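Local atomic coordinates of glutamine synthetase (Streptomyces coelicolor, PDB entry 4BAX), a protein that belongs to the glutamine synthetase family of enzymes and assembles from ten chains, each combining a beta-grasp domain with a catalytic domain. Residues E116-K121 against N227-H232; G138-G143 against V176-W181; L217-V222 against R316-V321. One frame throughout, in Å; residues are numbered along the deposited sequence.

Contact 1 of 3, residues E116-K121 against N227-H232; sequences EYTFFK and NGAGAH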
ATOM      1  N   GLU A 116     -18.795   5.814  32.041  1.00 30.57           N
ATOM      2  CA  GLU A 116     -18.574   5.025  30.851  1.00 30.73           C
ATOM      3  C   GLU A 116     -18.068   5.881  29.688  1.00 29.51           C
ATOM      4  O   GLU A 116     -18.329   7.090  29.617  1.00 29.04           O
ATOM      5  CB  GLU A 116     -19.863   4.283  30.463  1.00 31.98           C
ATOM      6  CG  GLU A 116     -20.310   3.262  31.524  1.00 33.35           C
ATOM      7  CD  GLU A 116     -21.590   2.504  31.147  1.00 34.42           C
ATOM      8  OE1 GLU A 116     -22.347   2.990  30.270  1.00 34.80           O
ATOM      9  OE2 GLU A 116     -21.816   1.402  31.716  1.00 34.60           O
ATOM     10  N   TYR A 117     -17.352   5.236  28.773  1.00 28.64           N
ATOM     11  CA  TYR A 117     -16.856   5.898  27.584  1.00 27.73           C
ATOM     12  C   TYR A 117     -16.559   4.865  26.523  1.00 26.98           C
ATOM     13  O   TYR A 117     -16.328   3.697  26.848  1.00 26.75           O
ATOM     14  CB  TYR A 117     -15.608   6.718  27.895  1.00 27.95           C
ATOM     15  CG  TYR A 117     -14.476   5.891  28.493  1.00 28.25           C
ATOM     16  CD1 TYR A 117     -14.461   5.560  29.845  1.00 28.01           C
ATOM     17  CD2 TYR A 117     -13.432   5.435  27.708  1.00 28.53           C
ATOM     18  CE1 TYR A 117     -13.441   4.809  30.388  1.00 27.94           C
ATOM     19  CE2 TYR A 117     -12.403   4.681  28.257  1.00 28.52           C
ATOM     20  CZ  TYR A 117     -12.413   4.376  29.591  1.00 28.04           C
ATOM     21  OH  TYR A 117     -11.382   3.629  30.115  1.00 27.95           O
ATOM     22  N   THR A 118     -16.485   5.312  25.273  1.00 26.32           N
ATOM     23  CA  THR A 118     -16.207   4.426  24.143  1.00 25.45           C
ATOM     24  C   THR A 118     -15.015   4.942  23.345  1.00 24.70           C
ATOM     25  O   THR A 118     -14.952   6.139  23.031  1.00 24.88           O
ATOM     26  CB  THR A 118     -17.458   4.286  23.228  1.00 22.98           C
ATOM     27  OG1 THR A 118     -18.635   4.095  24.041  1.00 22.95           O
ATOM     28  CG2 THR A 118     -17.306   3.107  22.262  1.00 22.21           C
ATOM     29  N   PHE A 119     -14.078   4.049  23.023  1.00 24.14           N
ATOM     30  CA  PHE A 119     -12.935   4.405  22.168  1.00 24.31           C
ATOM     31  C   PHE A 119     -13.272   4.486  20.682  1.00 24.79           C
ATOM     32  O   PHE A 119     -13.991   3.631  20.141  1.00 23.96           O
ATOM     33  CB  PHE A 119     -11.760   3.441  22.361  1.00 23.80           C
ATOM     34  CG  PHE A 119     -11.022   3.641  23.641  1.00 24.02           C
ATOM     35  CD1 PHE A 119     -10.629   4.897  24.032  1.00 23.87           C
ATOM     36  CD2 PHE A 119     -10.757   2.555  24.491  1.00 24.47           C
ATOM     37  CE1 PHE A 119      -9.957   5.079  25.245  1.00 24.25           C
ATOM     38  CE2 PHE A 119     -10.098   2.732  25.701  1.00 24.37           C
ATOM     39  CZ  PHE A 119      -9.696   3.998  26.077  1.00 24.40           C
ATOM     40  N   PHE A 120     -12.677   5.466  20.008  1.00 26.24           N
ATOM     41  CA  PHE A 120     -12.862   5.610  18.572  1.00 27.41           C
ATOM     42  C   PHE A 120     -11.510   5.822  17.916  1.00 29.74           C
ATOM     43  O   PHE A 120     -10.608   6.425  18.504  1.00 29.62           O
ATOM     44  CB  PHE A 120     -13.777   6.799  18.255  1.00 26.47           C
ATOM     45  CG  PHE A 120     -15.230   6.441  18.127  1.00 26.09           C
ATOM     46  CD1 PHE A 120     -15.972   6.066  19.247  1.00 25.85           C
ATOM     47  CD2 PHE A 120     -15.858   6.449  16.880  1.00 26.13           C
ATOM     48  CE1 PHE A 120     -17.322   5.715  19.126  1.00 25.98           C
ATOM     49  CE2 PHE A 120     -17.218   6.108  16.752  1.00 26.00           C
ATOM     50  CZ  PHE A 120     -17.945   5.740  17.885  1.00 26.12           C
ATOM     51  N   LYS A 121     -11.366   5.311  16.702  1.00 32.10           N
ATOM     52  CA  LYS A 121     -10.232   5.658  15.870  1.00 33.92           C
ATOM     53  C   LYS A 121     -10.792   6.349  14.616  1.00 34.72           C
ATOM     54  O   LYS A 121     -11.296   5.695  13.681  1.00 35.73           O
ATOM     55  CB  LYS A 121      -9.431   4.412  15.500  1.00 34.92           C
ATOM     56  CG  LYS A 121      -8.314   4.761  14.538  1.00 35.86           C
ATOM     57  CD  LYS A 121      -6.980   4.963  15.236  1.00 36.63           C
ATOM     58  CE  LYS A 121      -6.068   5.877  14.394  1.00 37.22           C
ATOM     59  NZ  LYS A 121      -4.609   5.792  14.719  1.00 37.59           N
ATOM     60  N   ASN A 227     -24.694  -1.118  22.944  1.00 35.60           N
ATOM     61  CA  ASN A 227     -24.904  -0.508  24.249  1.00 34.87           C
ATOM     62  C   ASN A 227     -24.603   0.983  24.326  1.00 33.03           C
ATOM     63  O   ASN A 227     -23.593   1.465  23.805  1.00 32.72           O
ATOM     64  CB  ASN A 227     -24.117  -1.252  25.328  1.00 35.83           C
ATOM     65  CG  ASN A 227     -25.011  -2.076  26.229  1.00 36.93           C
ATOM     66  OD1 ASN A 227     -25.953  -2.737  25.769  1.00 37.30           O
ATOM     67  ND2 ASN A 227     -24.704  -2.071  27.518  1.00 37.37           N
ATOM     68  N   GLY A 228     -25.463   1.695  25.041  1.00 31.82           N
ATOM     69  CA  GLY A 228     -25.235   3.098  25.325  1.00 30.57           C
ATOM     70  C   GLY A 228     -24.191   3.310  26.413  1.00 29.48           C
ATOM     71  O   GLY A 228     -23.812   2.373  27.130  1.00 29.51           O
ATOM     72  N   ALA A 229     -23.685   4.536  26.504  1.00 28.24           N
ATOM     73  CA  ALA A 229     -22.727   4.876  27.542  1.00 26.65           C
ATOM     74  C   ALA A 229     -23.398   5.736  28.613  1.00 25.88           C
ATOM     75  O   ALA A 229     -23.915   6.824  28.315  1.00 26.41           O
ATOM     76  CB  ALA A 229     -21.495   5.578  26.934  1.00 25.60           C
ATOM     77  N   GLY A 230     -23.424   5.242  29.850  1.00 24.38           N
ATOM     78  CA  GLY A 230     -24.018   6.010  30.934  1.00 23.58           C
ATOM     79  C   GLY A 230     -23.043   6.534  31.985  1.00 22.41           C
ATOM     80  O   GLY A 230     -21.838   6.266  31.906  1.00 20.90           O
ATOM     81  N   ALA A 231     -23.582   7.287  32.951  1.00 23.25           N
ATOM     82  CA  ALA A 231     -22.863   7.677  34.172  1.00 24.82           C
ATOM     83  C   ALA A 231     -23.752   7.421  35.390  1.00 27.58           C
ATOM     84  O   ALA A 231     -24.383   8.359  35.905  1.00 27.83           O
ATOM     85  CB  ALA A 231     -22.427   9.161  34.121  1.00 23.88           C
ATOM     86  N   HIS A 232     -23.886   6.149  35.783  1.00 29.92           N
ATOM     87  CA  HIS A 232     -24.732   5.770  36.914  1.00 32.45           C
ATOM     88  C   HIS A 232     -24.211   6.454  38.162  1.00 34.65           C
ATOM     89  O   HIS A 232     -22.998   6.449  38.423  1.00 35.28           O
ATOM     90  CB  HIS A 232     -24.740   4.258  37.130  1.00 33.13           C
ATOM     91  CG  HIS A 232     -25.495   3.500  36.082  1.00 33.88           C
ATOM     92  ND1 HIS A 232     -26.091   4.121  35.003  1.00 34.66           N
ATOM     93  CD2 HIS A 232     -25.782   2.181  35.965  1.00 34.10           C
ATOM     94  CE1 HIS A 232     -26.697   3.214  34.255  1.00 34.75           C
ATOM     95  NE2 HIS A 232     -26.527   2.030  34.820  1.00 34.52           N
TER
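The side chain of Glu-116 reaches, extended, to the peptide link between Ala-229 and Gly-230. Its CG lies beside its own backbone N, anti to the carbonyl carbon (chi1 -64°), and the chain runs out fully extended from there. CB and CG pass alongside Gly-230 O, with Glu-116 CB 3.1 Å from Gly-230 O. At the tip, Glu-116 OE1 accepts a hydrogen bond from Gly-230 N at 2.5 Å, almost straight (176°), with the donor lying above the carboxylate plane. The same glycine returns a bond through its carbonyl: Glu-116 N donates to Gly-230 O at 3.1 Å, nearly along the C=O axis. Strands 110-121 and 231-236 are antiparallel neighbours in the large sheet of the catalytic domain, and the two bonds tie strand 110-121 to Gly-230, the residue just ahead of 231-236, where segment 227-232 is leaving its loop. One bond joins main chain to main chain; in the other a carboxylate takes the glycine N-H. Ala-229 CB packs 4.1 Å from Glu-116 CB, and Thr-118 OG1, hydrogen-bonded to Gln-180, comes 4.3 Å from Ala-229 CB. OE2 of Glu-116 lies close to the like charge of Glu-182, which may raise the proton affinity of both.

Contact 2 of 3, residues G138-G143 against V176-W181; sequences GGYYCG and VMPGQW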
ATOM      1  N   GLY A 138     -21.864  -9.812  23.952  1.00 29.22           N
ATOM      2  CA  GLY A 138     -21.910 -10.972  24.825  1.00 28.75           C
ATOM      3  C   GLY A 138     -20.553 -11.352  25.387  1.00 28.67           C
ATOM      4  O   GLY A 138     -20.437 -11.607  26.590  1.00 29.49           O
ATOM      5  N   GLY A 139     -19.520 -11.328  24.545  1.00 27.87           N
ATOM      6  CA  GLY A 139     -18.176 -11.677  24.964  1.00 27.24           C
ATOM      7  C   GLY A 139     -17.252 -10.515  25.306  1.00 26.88           C
ATOM      8  O   GLY A 139     -16.129 -10.757  25.736  1.00 26.94           O
ATOM      9  N   TYR A 140     -17.675  -9.279  25.049  1.00 26.67           N
ATOM     10  CA  TYR A 140     -16.854  -8.091  25.367  1.00 26.98           C
ATOM     11  C   TYR A 140     -16.790  -7.699  26.853  1.00 27.79           C
ATOM     12  O   TYR A 140     -15.762  -7.262  27.364  1.00 27.67           O
ATOM     13  CB  TYR A 140     -17.219  -6.886  24.481  1.00 26.31           C
ATOM     14  CG  TYR A 140     -17.408  -7.289  23.036  1.00 25.95           C
ATOM     15  CD1 TYR A 140     -16.318  -7.660  22.246  1.00 25.65           C
ATOM     16  CD2 TYR A 140     -18.678  -7.318  22.461  1.00 25.85           C
ATOM     17  CE1 TYR A 140     -16.504  -8.068  20.919  1.00 25.77           C
ATOM     18  CE2 TYR A 140     -18.872  -7.717  21.145  1.00 25.78           C
ATOM     19  CZ  TYR A 140     -17.789  -8.087  20.369  1.00 25.88           C
ATOM     20  OH  TYR A 140     -18.023  -8.477  19.055  1.00 25.93           O
ATOM     21  N   TYR A 141     -17.895  -7.889  27.552  1.00 28.71           N
ATOM     22  CA  TYR A 141     -18.048  -7.340  28.888  1.00 29.76           C
ATOM     23  C   TYR A 141     -17.173  -8.092  29.906  1.00 29.70           C
ATOM     24  O   TYR A 141     -17.324  -9.310  30.090  1.00 30.13           O
ATOM     25  CB  TYR A 141     -19.525  -7.424  29.262  1.00 30.65           C
ATOM     26  CG  TYR A 141     -19.878  -7.127  30.689  1.00 31.53           C
ATOM     27  CD1 TYR A 141     -20.063  -5.816  31.120  1.00 31.86           C
ATOM     28  CD2 TYR A 141     -20.060  -8.144  31.599  1.00 32.07           C
ATOM     29  CE1 TYR A 141     -20.412  -5.532  32.435  1.00 32.20           C
ATOM     30  CE2 TYR A 141     -20.411  -7.872  32.915  1.00 32.60           C
ATOM     31  CZ  TYR A 141     -20.588  -6.565  33.328  1.00 32.75           C
ATOM     32  OH  TYR A 141     -20.935  -6.304  34.635  1.00 33.46           O
ATOM     33  N   CYS A 142     -16.263  -7.350  30.552  1.00 28.78           N
ATOM     34  CA  CYS A 142     -15.304  -7.934  31.497  1.00 28.52           C
ATOM     35  C   CYS A 142     -14.488  -9.023  30.792  1.00 27.72           C
ATOM     36  O   CYS A 142     -14.062 -10.001  31.429  1.00 27.37           O
ATOM     37  CB  CYS A 142     -15.996  -8.493  32.753  1.00 28.84           C
ATOM     38  SG  CYS A 142     -16.755  -7.282  33.850  1.00 34.56           S
ATOM     39  N   GLY A 143     -14.256  -8.837  29.491  1.00 26.97           N
ATOM     40  CA  GLY A 143     -13.610  -9.841  28.662  1.00 26.22           C
ATOM     41  C   GLY A 143     -12.090  -9.917  28.735  1.00 26.30           C
ATOM     42  O   GLY A 143     -11.425  -9.163  29.454  1.00 26.93           O
ATOM     43  N   VAL A 176     -20.039  -3.659  27.910  1.00 27.63           N
ATOM     44  CA  VAL A 176     -20.771  -4.548  27.010  1.00 27.90           C
ATOM     45  C   VAL A 176     -20.450  -4.341  25.515  1.00 28.06           C
ATOM     46  O   VAL A 176     -20.307  -5.300  24.765  1.00 27.92           O
ATOM     47  CB  VAL A 176     -22.305  -4.429  27.246  1.00 20.80           C
ATOM     48  CG1 VAL A 176     -23.087  -5.251  26.192  1.00 20.81           C
ATOM     49  CG2 VAL A 176     -22.663  -4.865  28.666  1.00 20.83           C
ATOM     50  N   MET A 177     -20.335  -3.085  25.097  1.00 28.23           N
ATOM     51  CA  MET A 177     -19.927  -2.753  23.739  1.00 28.34           C
ATOM     52  C   MET A 177     -18.410  -2.844  23.555  1.00 28.17           C
ATOM     53  O   MET A 177     -17.639  -2.481  24.443  1.00 28.36           O
ATOM     54  CB  MET A 177     -20.418  -1.354  23.383  1.00 28.80           C
ATOM     55  CG  MET A 177     -20.325  -1.055  21.891  1.00 29.13           C
ATOM     56  SD  MET A 177     -20.730   0.654  21.501  1.00 38.90           S
ATOM     57  CE  MET A 177     -19.663   0.967  20.115  1.00 35.12           C
ATOM     58  N   PRO A 178     -17.970  -3.345  22.392  1.00 27.95           N
ATOM     59  CA  PRO A 178     -16.526  -3.403  22.151  1.00 27.86           C
ATOM     60  C   PRO A 178     -15.861  -2.032  22.151  1.00 27.69           C
ATOM     61  O   PRO A 178     -16.342  -1.118  21.475  1.00 27.95           O
ATOM     62  CB  PRO A 178     -16.432  -4.040  20.751  1.00 27.42           C
ATOM     63  CG  PRO A 178     -17.795  -3.943  20.168  1.00 27.25           C
ATOM     64  CD  PRO A 178     -18.735  -3.996  21.314  1.00 27.58           C
ATOM     65  N   GLY A 179     -14.747  -1.919  22.870  1.00 27.20           N
ATOM     66  CA  GLY A 179     -14.059  -0.657  23.029  1.00 27.33           C
ATOM     67  C   GLY A 179     -14.747   0.263  24.012  1.00 27.66           C
ATOM     68  O   GLY A 179     -14.366   1.439  24.115  1.00 27.49           O
ATOM     69  N   GLN A 180     -15.735  -0.268  24.740  1.00 28.06           N
ATOM     70  CA  GLN A 180     -16.434   0.498  25.764  1.00 28.92           C
ATOM     71  C   GLN A 180     -15.929   0.089  27.125  1.00 29.46           C
ATOM     72  O   GLN A 180     -15.775  -1.105  27.423  1.00 29.63           O
ATOM     73  CB  GLN A 180     -17.944   0.277  25.670  1.00 29.54           C
ATOM     74  CG  GLN A 180     -18.809   1.376  26.295  1.00 30.07           C
ATOM     75  CD  GLN A 180     -20.295   1.177  26.031  1.00 30.83           C
ATOM     76  OE1 GLN A 180     -20.918   0.231  26.530  1.00 31.20           O
ATOM     77  NE2 GLN A 180     -20.873   2.076  25.237  1.00 31.11           N
ATOM     78  N   TRP A 181     -15.700   1.107  27.954  1.00 29.48           N
ATOM     79  CA  TRP A 181     -15.070   0.918  29.247  1.00 29.73           C
ATOM     80  C   TRP A 181     -15.743   1.761  30.318  1.00 31.06           C
ATOM     81  O   TRP A 181     -16.513   2.694  30.014  1.00 30.35           O
ATOM     82  CB  TRP A 181     -13.586   1.283  29.164  1.00 28.59           C
ATOM     83  CG  TRP A 181     -12.770   0.382  28.292  1.00 27.47           C
ATOM     84  CD1 TRP A 181     -12.602   0.488  26.944  1.00 26.87           C
ATOM     85  CD2 TRP A 181     -12.016  -0.763  28.700  1.00 27.16           C
ATOM     86  NE1 TRP A 181     -11.783  -0.515  26.485  1.00 26.52           N
ATOM     87  CE2 TRP A 181     -11.407  -1.295  27.546  1.00 26.95           C
ATOM     88  CE3 TRP A 181     -11.786  -1.385  29.929  1.00 27.16           C
ATOM     89  CZ2 TRP A 181     -10.588  -2.419  27.585  1.00 27.06           C
ATOM     90  CZ3 TRP A 181     -10.966  -2.506  29.962  1.00 27.11           C
ATOM     91  CH2 TRP A 181     -10.376  -3.005  28.800  1.00 26.96           C
TER
HETATM   92  O   HOH W   1     -20.475  -7.855  25.935  1.00 20.27           O
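Two type II beta turns meet here, one from Tyr-140 to Gly-143 in the loop before helix 152-164, the other from Met-177 to Gln-180 leading into strand 180-188. Each is closed by its own backbone bond: Gly-143 N to Tyr-140 O in the first, Gln-180 N to Met-177 O in the second, where Gly-179 takes the positive phi of the turn. Between them the Tyr-140 ring lies against Pro-178. CG of Tyr-140 sits beside its backbone N; chi1 (-43°) swings the ring toward Pro-178 and chi2 (-71°) turns a face to it, and Pro-178 CD approaches that face 3.9 Å from the Tyr-140 ring centroid in a CH-pi contact. Pro-178 CD stands off-centre, nearest Tyr-140 CD2 at 3.5 Å, while Pro-178 CB and CG lie under other parts of the ring. The carbonyl of Val-176 meets the same ring at its edge, with Val-176 O 3.5 Å from Tyr-140 CD2. The phenol oxygen turns elsewhere and is hydrogen-bonded to Ala-135 O. Both segments belong to the catalytic domain, and the contact joins a long loop to the turn that feeds one of the strands of its large sheet. No direct hydrogen bond crosses, but a water bridges the backbones: it donates to Val-176 O at 2.8 Å and accepts from Gly-138 N at 3.1 Å, with a weak bond from Tyr-141 N. Beyond the water, Tyr-141 has CG anti to its backbone N (chi1 170°), and Tyr-141 CD1 touches Val-176 CG2 at 3.7 Å, the two side chains crossing obliquely. A second subunit packs here as well: Arg-21 of that chain hydrogen-bonds Gly-138 O and Tyr-141 O, and its Ser-46 packs on Tyr-141 and Val-176.

Contact 3 of 3, residues L217-V222 against R316-V321; sequences LDPKPV and RPNANV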
ATOM      1  N   LEU A 217     -17.869  10.519  25.252  1.00 28.89           N
ATOM      2  CA  LEU A 217     -18.864  10.339  26.300  1.00 28.68           C
ATOM      3  C   LEU A 217     -20.252  10.427  25.660  1.00 28.69           C
ATOM      4  O   LEU A 217     -21.243  10.628  26.359  1.00 28.87           O
ATOM      5  CB  LEU A 217     -18.708  11.367  27.420  1.00 28.68           C
ATOM      6  CG  LEU A 217     -17.407  11.299  28.223  1.00 29.31           C
ATOM      7  CD1 LEU A 217     -17.428  12.195  29.520  1.00 11.93           C
ATOM      8  CD2 LEU A 217     -17.072   9.853  28.546  1.00 29.43           C
ATOM      9  N   ASP A 218     -20.305  10.258  24.335  1.00 28.61           N
ATOM     10  CA  ASP A 218     -21.572  10.195  23.603  1.00 28.85           C
ATOM     11  C   ASP A 218     -22.376   9.020  24.163  1.00 28.69           C
ATOM     12  O   ASP A 218     -21.854   7.923  24.315  1.00 28.68           O
ATOM     13  CB  ASP A 218     -21.343  10.043  22.081  1.00 28.85           C
ATOM     14  CG  ASP A 218     -20.950  11.374  21.390  1.00 48.91           C
ATOM     15  OD1 ASP A 218     -20.993  12.434  22.054  1.00 49.18           O
ATOM     16  OD2 ASP A 218     -20.590  11.367  20.183  1.00 48.60           O
ATOM     17  N   PRO A 219     -23.651   9.260  24.487  1.00 28.80           N
ATOM     18  CA  PRO A 219     -24.551   8.294  25.139  1.00 29.09           C
ATOM     19  C   PRO A 219     -24.913   7.100  24.273  1.00 29.71           C
ATOM     20  O   PRO A 219     -25.131   6.015  24.809  1.00 30.11           O
ATOM     21  CB  PRO A 219     -25.803   9.129  25.454  1.00 29.01           C
ATOM     22  CG  PRO A 219     -25.745  10.273  24.524  1.00 29.08           C
ATOM     23  CD  PRO A 219     -24.294  10.566  24.264  1.00 28.82           C
ATOM     24  N   LYS A 220     -24.993   7.306  22.964  1.00 29.71           N
ATOM     25  CA  LYS A 220     -25.268   6.230  22.024  1.00 30.38           C
ATOM     26  C   LYS A 220     -24.355   6.326  20.789  1.00 31.23           C
ATOM     27  O   LYS A 220     -24.808   6.677  19.701  1.00 32.12           O
ATOM     28  CB  LYS A 220     -26.752   6.277  21.606  1.00 30.31           C
ATOM     29  CG  LYS A 220     -27.295   5.042  20.875  1.00 29.78           C
ATOM     30  CD  LYS A 220     -27.612   3.912  21.846  1.00 29.15           C
ATOM     31  CE  LYS A 220     -28.373   2.772  21.157  1.00 28.55           C
ATOM     32  NZ  LYS A 220     -28.234   1.460  21.868  1.00 28.06           N
ATOM     33  N   PRO A 221     -23.071   5.976  20.946  1.00 30.65           N
ATOM     34  CA  PRO A 221     -22.055   6.122  19.899  1.00 30.98           C
ATOM     35  C   PRO A 221     -22.370   5.320  18.619  1.00 31.87           C
ATOM     36  O   PRO A 221     -22.091   5.793  17.515  1.00 31.35           O
ATOM     37  CB  PRO A 221     -20.773   5.626  20.591  1.00 30.42           C
ATOM     38  CG  PRO A 221     -21.241   4.762  21.681  1.00 29.93           C
ATOM     39  CD  PRO A 221     -22.511   5.377  22.164  1.00 30.09           C
ATOM     40  N   VAL A 222     -22.967   4.138  18.760  1.00 33.61           N
ATOM     41  CA  VAL A 222     -23.453   3.410  17.586  1.00 35.70           C
ATOM     42  C   VAL A 222     -24.956   3.166  17.723  1.00 37.84           C
ATOM     43  O   VAL A 222     -25.421   2.644  18.744  1.00 38.31           O
ATOM     44  CB  VAL A 222     -22.722   2.051  17.414  1.00 27.89           C
ATOM     45  CG1 VAL A 222     -23.215   1.323  16.170  1.00 27.38           C
ATOM     46  CG2 VAL A 222     -21.206   2.249  17.346  1.00 27.90           C
ATOM     47  N   ARG A 316     -30.289   6.727  35.243  1.00 32.06           N
ATOM     48  CA  ARG A 316     -30.621   7.663  34.155  1.00 31.76           C
ATOM     49  C   ARG A 316     -29.488   8.545  33.547  1.00 28.19           C
ATOM     50  O   ARG A 316     -29.523   8.805  32.346  1.00 29.26           O
ATOM     51  CB  ARG A 316     -31.787   8.548  34.573  1.00 31.60           C
ATOM     52  CG  ARG A 316     -33.076   7.784  34.787  1.00 31.29           C
ATOM     53  CD  ARG A 316     -34.118   8.693  35.365  1.00 31.19           C
ATOM     54  NE  ARG A 316     -33.704   9.105  36.703  1.00 31.18           N
ATOM     55  CZ  ARG A 316     -34.277  10.092  37.384  1.00 31.42           C
ATOM     56  NH1 ARG A 316     -35.300  10.751  36.850  1.00 31.54           N
ATOM     57  NH2 ARG A 316     -33.842  10.413  38.604  1.00 31.34           N
ATOM     58  N   PRO A 317     -28.518   9.029  34.344  1.00 27.02           N
ATOM     59  CA  PRO A 317     -27.598   9.999  33.707  1.00 25.98           C
ATOM     60  C   PRO A 317     -26.725   9.428  32.572  1.00 25.81           C
ATOM     61  O   PRO A 317     -26.222   8.291  32.622  1.00 25.03           O
ATOM     62  CB  PRO A 317     -26.727  10.500  34.877  1.00 25.45           C
ATOM     63  CG  PRO A 317     -27.496  10.144  36.128  1.00 25.82           C
ATOM     64  CD  PRO A 317     -28.239   8.867  35.788  1.00 26.60           C
ATOM     65  N   ASN A 318     -26.583  10.230  31.517  1.00 26.21           N
ATOM     66  CA  ASN A 318     -25.739   9.874  30.381  1.00 26.35           C
ATOM     67  C   ASN A 318     -24.274   9.963  30.737  1.00 25.89           C
ATOM     68  O   ASN A 318     -23.922  10.639  31.701  1.00 25.29           O
ATOM     69  CB  ASN A 318     -25.981  10.844  29.246  1.00 27.03           C
ATOM     70  CG  ASN A 318     -27.196  10.504  28.432  1.00 27.86           C
ATOM     71  OD1 ASN A 318     -27.957   9.561  28.746  1.00 28.45           O
ATOM     72  ND2 ASN A 318     -27.391  11.268  27.361  1.00 27.75           N
ATOM     73  N   ALA A 319     -23.423   9.316  29.936  1.00 26.20           N
ATOM     74  CA  ALA A 319     -21.973   9.427  30.105  1.00 26.32           C
ATOM     75  C   ALA A 319     -21.507  10.867  29.888  1.00 27.42           C
ATOM     76  O   ALA A 319     -20.437  11.244  30.380  1.00 27.28           O
ATOM     77  CB  ALA A 319     -21.245   8.486  29.160  1.00 25.50           C
ATOM     78  N   ASN A 320     -22.299  11.665  29.159  1.00 28.37           N
ATOM     79  CA  ASN A 320     -21.929  13.062  28.906  1.00 28.99           C
ATOM     80  C   ASN A 320     -22.579  14.056  29.876  1.00 29.53           C
ATOM     81  O   ASN A 320     -22.597  15.255  29.608  1.00 30.15           O
ATOM     82  CB  ASN A 320     -22.183  13.459  27.439  1.00 29.08           C
ATOM     83  CG  ASN A 320     -23.662  13.464  27.084  1.00 29.39           C
ATOM     84  OD1 ASN A 320     -24.509  13.031  27.877  1.00 29.74           O
ATOM     85  ND2 ASN A 320     -23.979  13.914  25.870  1.00 29.04           N
ATOM     86  N   VAL A 321     -23.116  13.572  30.991  1.00 29.63           N
ATOM     87  CA  VAL A 321     -23.672  14.478  31.999  1.00 29.74           C
ATOM     88  C   VAL A 321     -22.571  15.305  32.665  1.00 29.90           C
ATOM     89  O   VAL A 321     -21.443  14.847  32.827  1.00 29.65           O
ATOM     90  CB  VAL A 321     -24.461  13.703  33.077  1.00 29.81           C
ATOM     91  CG1 VAL A 321     -23.532  12.865  33.970  1.00 29.59           C
ATOM     92  CG2 VAL A 321     -25.340  14.662  33.893  1.00 30.05           C
TER
HETATM   93  O   HOH W   2     -21.286  14.356  24.224  1.00 29.01           O
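Leu-217 sets CB, CG and CD1 round the carbonyl oxygen of Ala-319. CG lies beside the leucine's own backbone N, anti to its carbonyl carbon (chi1 -64°). Leu-217 CB comes first, 3.4 Å from Ala-319 O and 4.2 Å from Ala-319 CB. CG passes the same oxygen a little farther off, and at the tip Leu-217 CD1 draws in to 3.3 Å from Ala-319 O, with CD2 farther from it. Ala-319 O accepts a hydrogen bond from Gln-115 NE2, and the leucine carbons pack round it. Beside it, Pro-219 sets its ring against two asparagines of the type I turn 318-321. Pro-219 CB lies 3.3 Å from Asn-318 ND2, and Pro-219 CD 3.7 Å from Asn-320 ND2. A weak bond runs from Asn-318 ND2 to Asn-320 OD1, while Asn-318 OD1 accepts from Arg-274. A water accepts from Asn-320 ND2 at 3.2 Å and donates to Asp-218 OD1, bridging the loops at one border. Both loops follow strands of the large sheet, 214-216 and 312-314; Leu-217 packs between helix 190-210 and strand 110-121, Pro-219 faces helix 271-274, and the turn leads on to helix 323-341.

Along the chain the segments come in the order 116-121, 138-143, 176-181, 217-222, 227-232, 316-321, so both halves of contact 2 fall between those of contact 1, whereas contacts 1 and 3 interleave. The centres of contacts 1 and 3 lie about 6 Å apart, and those of contacts 1 and 2 about 11 Å. Contacts 1 and 2 share the large sheet through the neighbouring strands 110-121 and 180-188. Segment 227-232 is probably hydrogen-bonded on to both loops of contact 3, via Pro-219 and Pro-317. Contact 2, its centre about 16 Å from that of contact 3, meets it through Met-177 and Val-222, and it alone touches another subunit, linking the sheet to the interface.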